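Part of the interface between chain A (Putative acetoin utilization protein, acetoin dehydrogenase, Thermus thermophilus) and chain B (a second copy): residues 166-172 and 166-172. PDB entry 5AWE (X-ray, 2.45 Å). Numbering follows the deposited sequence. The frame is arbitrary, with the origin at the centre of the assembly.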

# COMPACT_ATOMS: atom_id res chain seq x y z
N ILE A 166 25.19 -42.32 -31.51
CA ILE A 166 25.48 -41.38 -30.43
C ILE A 166 24.83 -40.04 -30.77
O ILE A 166 24.98 -39.54 -31.89
CB ILE A 166 26.98 -41.18 -30.28
CG1 ILE A 166 27.65 -42.51 -29.98
CG2 ILE A 166 27.26 -40.15 -29.20
CD1 ILE A 166 29.09 -42.58 -30.44
N VAL A 167 24.13 -39.47 -29.80
CA VAL A 167 23.48 -38.16 -30.00
C VAL A 167 24.22 -37.04 -29.28
O VAL A 167 24.23 -35.89 -29.74
CB VAL A 167 22.01 -38.21 -29.53
CG1 VAL A 167 21.38 -36.83 -29.60
CG2 VAL A 167 21.23 -39.17 -30.43
N SER A 168 24.85 -37.36 -28.15
CA SER A 168 25.64 -36.38 -27.42
C SER A 168 26.58 -36.99 -26.40
O SER A 168 26.29 -38.03 -25.80
CB SER A 168 24.73 -35.36 -26.72
OG SER A 168 24.01 -35.98 -25.66
N ILE A 169 27.71 -36.32 -26.21
CA ILE A 169 28.70 -36.71 -25.22
C ILE A 169 29.03 -35.50 -24.37
O ILE A 169 29.28 -34.41 -24.90
CB ILE A 169 29.99 -37.23 -25.90
CG1 ILE A 169 29.70 -38.56 -26.61
CG2 ILE A 169 31.10 -37.42 -24.88
CD1 ILE A 169 30.81 -39.01 -27.54
N ALA A 170 29.02 -35.69 -23.05
CA ALA A 170 29.51 -34.68 -22.12
C ALA A 170 30.58 -35.25 -21.19
O ALA A 170 30.58 -36.46 -20.88
CB ALA A 170 28.36 -34.12 -21.31
N THR A 171 31.48 -34.38 -20.74
CA THR A 171 32.52 -34.76 -19.79
C THR A 171 32.06 -34.51 -18.36
O THR A 171 32.03 -33.37 -17.91
CB THR A 171 33.83 -33.97 -20.03
OG1 THR A 171 34.30 -34.21 -21.36
CG2 THR A 171 34.92 -34.40 -19.04
N ALA A 172 31.70 -35.56 -17.64
CA ALA A 172 31.27 -35.40 -16.26
C ALA A 172 32.45 -35.00 -15.38
O ALA A 172 32.28 -34.26 -14.41
CB ALA A 172 30.65 -36.69 -15.73
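Chain B, residues 166-172: IVSIATA

When the two-fold axis that joins two copies of a protein stands roughly perpendicular to their edge strands, those strands run antiparallel, and a residue at the axis can meet its own symmetry mate. The contact between residues 166-172 of chains A and B is a compact example. Both stretches are strand throughout, each part of a longer strand, and the two-fold is exact, so chain B repeats the backbone of chain A angle for angle. Most residues are extended, with Ile B169 at phi/psi -128/132° and Ala B170 at -125/151°. Val B167, at -105/-31°, departs from this pattern, and Ser B168 returns to it at -164/148°.

The N-to-C directions of the strands differ by 152° (signed crossing angle -152°), and their axes approach to 4.6 Å. The register centres on Ile A169 and Ile B169, whose CA atoms are 5.0 Å apart. From there it runs outward symmetrically: CA of Ser A168 lies 4.7 Å from CA of Ala B170, and CA of Val A167 lies 5.9 Å from CA of Thr B171, so the backbones draw slightly closer one residue out from the centre and are farther apart only at the next pair. The isoleucines form a single antiparallel bridge, closed by two hydrogen bonds: Ile A169 N donates to Ile B169 O at 2.9 Å, and Ile B169 N donates to Ile A169 O at the same distance, each with an N-H...O angle of 157°. Beside this ring, Ser B168 CA approaches Ile A169 O at 3.2 Å in a CA-H...O contact, and symmetry supplies its counterpart.

Farther from the axis, side chains take part in joining the backbones. The CA-to-CB bond of Thr B171 points toward chain A, and with chi1 in the m well its OG1 donates a hydrogen bond to Val A167 O at 2.6 Å. Thr A171 OG1 does the same to Val B167 O, also at 2.6 Å. The central bridge is thus flanked by two hydroxyl-to-carbonyl links. The threonine hydroxyl also lies near the valine side chain, with Thr B171 OG1 3.6 Å from Val A167 CG1.

The isoleucines complete the centre with an apolar contact. Their CA-to-CB bonds point sideways, and in the m, t rotamer the side chains meet tip to tip, Ile A169 CD1 lying 4.1 Å from Ile B169 CD1. Each of these residues has more area covered by the opposing stretch than any other in its strand. Ala B170, by contrast, points its CB away from chain A and contributes little.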

# COMPACT_ATOMS: atom_id res chain seq x y z
N ILE B 166 38.57 -34.27 -27.50
CA ILE B 166 37.17 -33.87 -27.55
C ILE B 166 36.64 -33.80 -26.12
O ILE B 166 36.84 -34.72 -25.32
CB ILE B 166 36.35 -34.89 -28.32
CG1 ILE B 166 36.89 -35.01 -29.74
CG2 ILE B 166 34.88 -34.49 -28.31
CD1 ILE B 166 36.62 -36.36 -30.37
N VAL B 167 35.95 -32.70 -25.80
CA VAL B 167 35.37 -32.53 -24.47
C VAL B 167 33.85 -32.72 -24.47
O VAL B 167 33.27 -33.18 -23.48
CB VAL B 167 35.72 -31.14 -23.90
CG1 VAL B 167 35.00 -30.90 -22.58
CG2 VAL B 167 37.23 -31.05 -23.68
N SER B 168 33.21 -32.38 -25.59
CA SER B 168 31.77 -32.59 -25.71
C SER B 168 31.28 -32.50 -27.14
O SER B 168 31.81 -31.76 -27.97
CB SER B 168 31.00 -31.58 -24.86
OG SER B 168 31.14 -30.27 -25.38
N ILE B 169 30.24 -33.29 -27.42
CA ILE B 169 29.58 -33.29 -28.71
C ILE B 169 28.09 -33.11 -28.49
O ILE B 169 27.49 -33.79 -27.64
CB ILE B 169 29.83 -34.63 -29.46
CG1 ILE B 169 31.31 -34.72 -29.85
CG2 ILE B 169 28.96 -34.72 -30.70
CD1 ILE B 169 31.73 -36.10 -30.33
N ALA B 170 27.49 -32.19 -29.25
CA ALA B 170 26.04 -32.04 -29.29
C ALA B 170 25.51 -32.13 -30.72
O ALA B 170 26.22 -31.77 -31.69
CB ALA B 170 25.63 -30.73 -28.66
N THR B 171 24.27 -32.59 -30.85
CA THR B 171 23.60 -32.66 -32.16
C THR B 171 22.80 -31.39 -32.41
O THR B 171 21.73 -31.21 -31.85
CB THR B 171 22.64 -33.87 -32.24
OG1 THR B 171 23.38 -35.08 -32.02
CG2 THR B 171 21.98 -33.95 -33.62
N ALA B 172 23.31 -30.51 -33.27
CA ALA B 172 22.58 -29.28 -33.58
C ALA B 172 21.33 -29.60 -34.39
O ALA B 172 20.32 -28.92 -34.27
CB ALA B 172 23.47 -28.32 -34.35